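Local coordinates for gamma-glutamyltranspeptidase (Ggt) (Helicobacter pylori 26695, PDB 5BPK) that cleaves gamma-glutamyl amide bonds and transfers the gamma-glutamyl group to water or an acceptor, as an N-terminal nucleophile hydrolase made of two chains, at the interface of chains B and A. Numbering follows the deposited sequence. Chains: chain A, Gamma-glutamyltranspeptidase (Ggt); chain B, Gamma-glutamyltranspeptidase (Ggt).

Contact 1: the interface of chains B and A. Residues chain B 28-31; chain A 114-116, 179-180.
B:Pro31 and A:Ser116 carry most of this contact, in which the extended N-terminal segment of the modelled large chain (B) lies against the start of helix 115-120 and strand 176-181 of the small chain (A). It illustrates how an outlying segment can be fastened by a wedged ring backed by polar links. The B:Pro31 ring wedges between both elements of chain A. Its CB meets the CG2 branch of A:Ile115 and, at 3.9 Å, CB of A:Tyr179, while CG and CD rest on the carboxamide of A:Asn114, the two side chains crossing obliquely. The A:Asn114 amide is brought there by a chi1 of 75°, with CG lying between its backbone N and carbonyl carbon. A polar anchor is the A:Ser116 hydroxyl, OG, which donates to the backbone oxygen O of B:Tyr29 over a short 2.5 Å. With chi1 at 180° the hydroxyl points away from the serine's own backbone N toward chain B. The same B:Tyr29 O also takes part in a water-mediated link, so a direct bond and a solvent bridge converge on one carbonyl. Water 1 lies 3.1 Å from that oxygen, B:Tyr29 O, and 3.0 Å from the backbone O of B:Ser28. It completes the bridge at the amide nitrogen ND2 of A:Asn114, 3.0 Å away, along a nearly straight path of 171° at the hydrogen.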
# COMPACT_ATOMS: atom_id res chain seq x y z
N SER B 28 -20.99 -14.27 -4.11
CA SER B 28 -20.48 -12.90 -3.94
C SER B 28 -21.42 -11.93 -4.62
O SER B 28 -22.07 -12.26 -5.62
CB SER B 28 -19.09 -12.74 -4.55
OG SER B 28 -18.13 -13.52 -3.87
N TYR B 29 -21.46 -10.71 -4.11
CA TYR B 29 -22.28 -9.69 -4.73
C TYR B 29 -21.71 -9.37 -6.12
O TYR B 29 -20.51 -9.56 -6.38
CB TYR B 29 -22.38 -8.45 -3.81
CG TYR B 29 -23.40 -8.64 -2.71
CD1 TYR B 29 -24.75 -8.36 -2.93
CD2 TYR B 29 -23.03 -9.13 -1.47
CE1 TYR B 29 -25.70 -8.57 -1.93
CE2 TYR B 29 -23.96 -9.33 -0.47
CZ TYR B 29 -25.30 -9.03 -0.70
OH TYR B 29 -26.25 -9.23 0.29
N PRO B 30 -22.58 -8.92 -7.04
CA PRO B 30 -22.09 -8.66 -8.39
C PRO B 30 -21.10 -7.51 -8.41
O PRO B 30 -21.18 -6.60 -7.57
CB PRO B 30 -23.35 -8.30 -9.18
CG PRO B 30 -24.38 -8.00 -8.19
CD PRO B 30 -24.03 -8.71 -6.93
N PRO B 31 -20.15 -7.54 -9.34
CA PRO B 31 -19.28 -6.37 -9.52
C PRO B 31 -20.06 -5.09 -9.84
O PRO B 31 -21.14 -5.13 -10.45
CB PRO B 31 -18.41 -6.76 -10.72
CG PRO B 31 -18.51 -8.23 -10.83
CD PRO B 31 -19.81 -8.64 -10.27
N ASN A 114 -15.02 -13.83 -11.30
CA ASN A 114 -15.24 -12.42 -11.57
C ASN A 114 -14.54 -11.59 -10.49
O ASN A 114 -14.02 -12.12 -9.50
CB ASN A 114 -16.73 -12.07 -11.78
CG ASN A 114 -17.55 -12.03 -10.50
OD1 ASN A 114 -17.09 -11.58 -9.45
ND2 ASN A 114 -18.81 -12.46 -10.61
N ILE A 115 -14.42 -10.29 -10.71
CA ILE A 115 -13.58 -9.49 -9.83
C ILE A 115 -14.13 -9.40 -8.40
O ILE A 115 -13.35 -9.32 -7.45
CB ILE A 115 -13.26 -8.09 -10.42
CG1 ILE A 115 -12.08 -7.44 -9.69
CG2 ILE A 115 -14.49 -7.17 -10.44
CD1 ILE A 115 -10.82 -8.27 -9.73
N SER A 116 -15.46 -9.44 -8.25
CA SER A 116 -16.07 -9.48 -6.92
C SER A 116 -15.75 -10.78 -6.17
O SER A 116 -15.38 -10.77 -4.99
CB SER A 116 -17.58 -9.27 -7.00
OG SER A 116 -18.14 -9.32 -5.71
N TYR A 179 -15.64 -3.54 -14.75
CA TYR A 179 -16.20 -4.21 -13.58
C TYR A 179 -15.32 -3.90 -12.38
O TYR A 179 -14.10 -3.95 -12.47
CB TYR A 179 -16.26 -5.72 -13.79
CG TYR A 179 -17.26 -6.15 -14.82
CD1 TYR A 179 -18.62 -5.98 -14.60
CD2 TYR A 179 -16.85 -6.73 -16.01
CE1 TYR A 179 -19.55 -6.37 -15.55
CE2 TYR A 179 -17.78 -7.13 -16.97
CZ TYR A 179 -19.13 -6.94 -16.72
OH TYR A 179 -20.05 -7.33 -17.68
N GLY A 180 -15.95 -3.55 -11.26
CA GLY A 180 -15.22 -3.19 -10.06
C GLY A 180 -15.65 -3.94 -8.83
O GLY A 180 -16.77 -4.43 -8.73
O HOH W 1 -20.46 -12.14 -8.10

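Contact 2: the interface of chains B and A. Residues chain B 91-93; chain A 11-12, 78, 80, 83, 85.
The side-chain oxygen OD1 of A:Asn12 accepts a hydrogen bond from the backbone N of B:Ala93 at 2.9 Å, tying two loops together in this N-terminal nucleophile hydrolase, whose fold is assembled from strands of both chains. The bond is bent, 145° at the hydrogen, and the donor stands 46° out of the carboxamide plane, not along a lone pair. The A:Asn12 amide is set beside its own backbone N, from where OD1 also lies against CA of B:Leu92.

Next to this polar link, B:His91, at the end of strand 85-91, shows how an imidazole can be packed against aliphatic branches. Its CG lies anti to the backbone N (chi1 170°), sending the ring toward strands 77-81 and 84-89 of chain A. The CD2 methyl of A:Leu80 sits over one face, 3.9 Å from the ring centroid and displaced toward the rim on the ND1 side. A:Val85 approaches with its CG2 branch, 3.5 Å from CD2 of B:His91, the two side chains running antiparallel alongside one another. Nearer the backbone, CD1 of A:Ile78 touches CB of B:His91 at 3.8 Å. Two backbone oxygens border the ring differently. A:Asn83 O lies off the ring plane, on the A:Leu80 side, 3.5 Å from CE1 of B:His91. A:Gly11 O lies in the plane at the edge, 3.3 Å from CD2 of B:His91, and may polarise the C-H group there.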
# COMPACT_ATOMS: atom_id res chain seq x y z
N HIS B 91 -0.50 2.77 -16.32
CA HIS B 91 -0.46 2.32 -17.71
C HIS B 91 -1.15 3.40 -18.53
O HIS B 91 -2.28 3.77 -18.24
CB HIS B 91 -1.16 0.97 -17.89
CG HIS B 91 -1.36 0.59 -19.32
ND1 HIS B 91 -0.41 -0.10 -20.05
CD2 HIS B 91 -2.38 0.83 -20.17
CE1 HIS B 91 -0.85 -0.28 -21.28
NE2 HIS B 91 -2.05 0.27 -21.38
N LEU B 92 -0.44 3.92 -19.53
CA LEU B 92 -0.93 5.01 -20.36
C LEU B 92 -1.54 4.44 -21.63
O LEU B 92 -1.19 3.34 -22.08
CB LEU B 92 0.20 5.96 -20.72
CG LEU B 92 0.85 6.71 -19.55
CD1 LEU B 92 2.04 7.51 -20.06
CD2 LEU B 92 -0.16 7.59 -18.87
N ALA B 93 -2.44 5.22 -22.21
CA ALA B 93 -3.13 4.84 -23.43
C ALA B 93 -2.16 4.53 -24.57
O ALA B 93 -2.46 3.71 -25.43
CB ALA B 93 -4.11 5.92 -23.83
N GLY A 11 -8.13 4.01 -22.01
CA GLY A 11 -7.15 2.97 -21.77
C GLY A 11 -6.07 3.31 -20.78
O GLY A 11 -5.13 2.54 -20.59
N ASN A 12 -6.16 4.47 -20.14
CA ASN A 12 -5.27 4.75 -19.02
C ASN A 12 -5.75 4.00 -17.77
O ASN A 12 -6.95 3.79 -17.59
CB ASN A 12 -5.22 6.24 -18.69
CG ASN A 12 -4.82 7.10 -19.89
OD1 ASN A 12 -3.69 7.03 -20.37
ND2 ASN A 12 -5.75 7.92 -20.36
N ILE A 78 -0.97 -3.46 -12.19
CA ILE A 78 -1.81 -3.49 -13.37
C ILE A 78 -1.46 -4.76 -14.14
O ILE A 78 -0.28 -5.04 -14.37
CB ILE A 78 -1.62 -2.24 -14.25
CG1 ILE A 78 -2.05 -0.98 -13.48
CG2 ILE A 78 -2.39 -2.38 -15.55
CD1 ILE A 78 -1.70 0.32 -14.17
N LEU A 80 -2.02 -6.68 -17.77
CA LEU A 80 -2.38 -6.42 -19.16
C LEU A 80 -2.63 -7.71 -19.90
O LEU A 80 -2.01 -8.73 -19.63
CB LEU A 80 -1.27 -5.65 -19.88
CG LEU A 80 -0.78 -4.37 -19.18
CD1 LEU A 80 0.47 -3.82 -19.89
CD2 LEU A 80 -1.88 -3.32 -19.12
N ASN A 83 -1.31 -6.13 -24.17
CA ASN A 83 -0.93 -4.74 -23.88
C ASN A 83 -2.11 -3.80 -23.58
O ASN A 83 -1.95 -2.58 -23.64
CB ASN A 83 -0.03 -4.15 -24.99
CG ASN A 83 1.44 -4.47 -24.78
OD1 ASN A 83 2.10 -5.00 -25.68
ND2 ASN A 83 1.96 -4.14 -23.60
N VAL A 85 -5.33 -2.89 -20.70
CA VAL A 85 -5.68 -3.04 -19.28
C VAL A 85 -6.67 -4.18 -19.11
O VAL A 85 -7.71 -4.23 -19.79
CB VAL A 85 -6.26 -1.73 -18.70
CG1 VAL A 85 -6.73 -1.91 -17.26
CG2 VAL A 85 -5.21 -0.61 -18.79

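Contact 3: the interface of chains B and A. Residues chain B 330-332, 335-336; chain A 60-61, 65, 68.
Apolar contact dominates between B:Phe335 and A:Lys68, loop residues that show how the long chain of a lysine can serve as a hydrophobic surface. A:Lys68 leaves its backbone with CG anti to N (chi1 -172°) and stays extended to its end, so that its methylenes run across one face of the phenyl ring. CB stands over the middle of that face, 3.8 Å from the centroid of the B:Phe335 ring, and CG and CD continue along the ring toward its CG and the CB methylene that carries it. Beside the ring, CB of B:Asp332 packs against the same lysine methylene, CG of A:Lys68, at 3.7 Å. B:Val336 adds its CG1 methyl, 4.0 Å from CA of A:Ala61, and both its methyls also border the backbone O of that residue; its side chain crosses the lysine at about a right angle.

The edge of the phenyl ring meets a carboxylate. A:Glu65 brings OE2 to 3.6 Å from CD2 of B:Phe335, while OE1 lies in the ring plane; the carboxylate is turned 85° from that plane. An acid at the rim, where the C-H groups carry slight positive charge, may be mildly favourable.

Hydrogen bonds hold the ends of these chains. Within chain A, the terminal amino nitrogen NZ of A:Lys68 donates to A:Ala61 O at 2.9 Å, fixing the far end of the lysine. Across the chains, water 2 joins OE2 of A:Glu65, at 2.8 Å, to the backbone O of B:Phe335, at 3.0 Å.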
# COMPACT_ATOMS: atom_id res chain seq x y z
N MET B 330 16.42 -7.05 -0.28
CA MET B 330 15.58 -5.91 -0.65
C MET B 330 15.80 -4.65 0.19
O MET B 330 15.90 -4.69 1.42
CB MET B 330 14.11 -6.34 -0.65
CG MET B 330 13.84 -7.58 -1.51
SD MET B 330 14.20 -7.44 -3.29
CE MET B 330 13.07 -6.14 -3.79
N GLY B 331 15.88 -3.53 -0.52
CA GLY B 331 16.03 -2.19 0.06
C GLY B 331 15.92 -1.17 -1.05
O GLY B 331 15.62 -1.51 -2.20
N ASP B 332 16.17 0.09 -0.73
CA ASP B 332 16.19 1.18 -1.72
C ASP B 332 17.40 0.99 -2.65
O ASP B 332 18.54 1.13 -2.22
CB ASP B 332 16.28 2.51 -0.97
CG ASP B 332 16.22 3.73 -1.88
OD1 ASP B 332 16.27 3.59 -3.13
OD2 ASP B 332 16.14 4.84 -1.31
N PHE B 335 20.61 3.06 -2.93
CA PHE B 335 21.62 2.92 -1.89
C PHE B 335 22.29 1.56 -1.82
O PHE B 335 23.42 1.47 -1.37
CB PHE B 335 21.02 3.23 -0.51
CG PHE B 335 20.73 4.69 -0.30
CD1 PHE B 335 19.64 5.26 -0.93
CD2 PHE B 335 21.56 5.49 0.47
CE1 PHE B 335 19.37 6.61 -0.78
CE2 PHE B 335 21.28 6.85 0.62
CZ PHE B 335 20.19 7.40 0.00
N VAL B 336 21.56 0.51 -2.19
CA VAL B 336 22.04 -0.87 -2.12
C VAL B 336 21.75 -1.59 -3.43
O VAL B 336 20.90 -1.17 -4.22
CB VAL B 336 21.41 -1.64 -0.92
CG1 VAL B 336 21.71 -0.93 0.38
CG2 VAL B 336 19.90 -1.80 -1.11
N ASP A 60 21.44 -5.29 6.38
CA ASP A 60 22.12 -4.16 5.74
C ASP A 60 21.30 -3.50 4.62
O ASP A 60 21.27 -2.28 4.49
CB ASP A 60 23.47 -4.61 5.17
CG ASP A 60 24.53 -4.79 6.24
OD1 ASP A 60 24.41 -4.22 7.35
OD2 ASP A 60 25.52 -5.48 5.94
N ALA A 61 20.63 -4.31 3.82
CA ALA A 61 19.98 -3.79 2.62
C ALA A 61 18.92 -2.76 2.98
O ALA A 61 18.78 -1.76 2.28
CB ALA A 61 19.40 -4.93 1.78
N GLU A 65 19.74 5.03 6.31
CA GLU A 65 20.75 6.01 5.87
C GLU A 65 20.02 7.31 5.55
O GLU A 65 18.85 7.28 5.12
CB GLU A 65 21.48 5.55 4.61
CG GLU A 65 22.80 4.84 4.84
CD GLU A 65 23.62 4.71 3.57
OE1 GLU A 65 24.40 5.64 3.22
OE2 GLU A 65 23.50 3.68 2.91
N LYS A 68 17.51 7.90 2.44
CA LYS A 68 17.12 6.59 1.90
C LYS A 68 15.62 6.36 2.12
O LYS A 68 15.05 6.81 3.09
CB LYS A 68 17.94 5.49 2.58
CG LYS A 68 17.80 4.08 2.01
CD LYS A 68 18.84 3.17 2.65
CE LYS A 68 18.68 1.71 2.29
NZ LYS A 68 19.54 0.85 3.16
O HOH W 2 24.74 3.39 0.46

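Contact 4: the interface of chains B and A. Residues chain B 309, 312-313; chain A 133, 144, 147-148, 151.
Helix 309-329 of chain B meets helix 142-151 of chain A through its first turns, with strand 133-135 of chain A at the margin. The contact exemplifies helix packing by interlocked branches. B:Ser309, the first residue of its helix, buries 73 Å² here: its CB rests 3.9 Å from CG of A:Leu148, and its hydroxyl OG faces CB of A:Asn147. The two methyls of A:Leu148 are shared out, CD2 lying toward the backbone O of B:Ser309 and CD1 reaching CG2 of B:Ile312 at 3.9 Å. B:Ile312 crosses both A:Leu148 and A:Val144 at about a right angle, its CD1 touching CG1 of A:Val144 at 4.1 Å. One turn away from B:Ser309, the B:His313 ring is covered on one face by the thioether of A:Met151. The sulfur SD stands 3.5 Å from CG of the B:His313 imidazole, displaced from the ring centre toward the rim. The methionine gets there by an extended chain beyond CG, and the histidine, its CG anti to the backbone N (chi1 176°), turns its face to the sulfur. The site lies at the periphery of the heterodimer, where the start of the long chain B helix packs against one side of the short chain A helix, along most of its length.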
# COMPACT_ATOMS: atom_id res chain seq x y z
N SER B 309 -5.91 -27.98 -1.48
CA SER B 309 -4.69 -28.01 -0.64
C SER B 309 -3.40 -28.12 -1.48
O SER B 309 -2.40 -27.50 -1.14
CB SER B 309 -4.74 -29.12 0.41
OG SER B 309 -4.67 -30.40 -0.18
N ILE B 312 -2.72 -24.50 -2.67
CA ILE B 312 -2.34 -23.65 -1.52
C ILE B 312 -0.89 -23.96 -1.12
O ILE B 312 -0.10 -23.04 -0.83
CB ILE B 312 -3.30 -23.86 -0.34
CG1 ILE B 312 -4.71 -23.35 -0.69
CG2 ILE B 312 -2.79 -23.17 0.94
CD1 ILE B 312 -5.78 -23.76 0.28
N HIS B 313 -0.55 -25.25 -1.11
CA HIS B 313 0.80 -25.73 -0.79
C HIS B 313 1.86 -25.14 -1.73
O HIS B 313 2.88 -24.60 -1.28
CB HIS B 313 0.83 -27.27 -0.82
CG HIS B 313 2.19 -27.86 -0.60
ND1 HIS B 313 3.03 -27.44 0.40
CD2 HIS B 313 2.82 -28.88 -1.23
CE1 HIS B 313 4.14 -28.17 0.37
NE2 HIS B 313 4.03 -29.05 -0.60
N LEU A 133 0.93 -20.87 8.61
CA LEU A 133 0.01 -20.61 7.50
C LEU A 133 -1.18 -19.88 8.09
O LEU A 133 -2.01 -20.47 8.79
CB LEU A 133 -0.40 -21.90 6.79
CG LEU A 133 -1.28 -21.74 5.53
CD1 LEU A 133 -0.53 -20.98 4.41
CD2 LEU A 133 -1.70 -23.13 5.04
N VAL A 144 -9.39 -29.68 4.07
CA VAL A 144 -8.23 -28.95 3.56
C VAL A 144 -7.23 -28.67 4.70
O VAL A 144 -6.04 -28.89 4.55
CB VAL A 144 -8.67 -27.64 2.86
CG1 VAL A 144 -7.45 -26.81 2.42
CG2 VAL A 144 -9.55 -27.96 1.65
N ASN A 147 -5.31 -31.93 5.60
CA ASN A 147 -4.30 -32.25 4.61
C ASN A 147 -3.10 -31.31 4.65
O ASN A 147 -1.97 -31.75 4.49
CB ASN A 147 -4.89 -32.30 3.20
CG ASN A 147 -5.69 -33.57 2.95
OD1 ASN A 147 -5.51 -34.58 3.64
ND2 ASN A 147 -6.55 -33.54 1.93
N LEU A 148 -3.33 -30.01 4.86
CA LEU A 148 -2.22 -29.08 4.98
C LEU A 148 -1.43 -29.29 6.30
O LEU A 148 -0.19 -29.21 6.30
CB LEU A 148 -2.70 -27.64 4.85
CG LEU A 148 -3.12 -27.24 3.43
CD1 LEU A 148 -3.87 -25.91 3.45
CD2 LEU A 148 -1.89 -27.18 2.49
N MET A 151 0.93 -32.11 6.00
CA MET A 151 2.14 -31.68 5.29
C MET A 151 3.17 -31.01 6.21
O MET A 151 4.36 -30.96 5.86
CB MET A 151 1.80 -30.70 4.17
CG MET A 151 0.99 -31.29 3.05
SD MET A 151 0.89 -30.10 1.71
CE MET A 151 -0.51 -30.73 0.80

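The four contacts are spread widely over one heterodimer: contacts 1 and 2 are nearest, with C-alpha centres about 20 Å apart, and contacts 1 and 3 farthest, at about 39 Å. Contact 4 lies about 27 Å from contact 1 and 35 Å from contact 3. No residue is shared, but contacts 3 and 4 are joined through chain B, since helix 309-329 begins in contact 4 and ends immediately before the B:Met330 loop of contact 3. Such dispersed fastening, by loops, strands and helices alike, suits two chains that in this family arise from one precursor and together form a single catalytic unit.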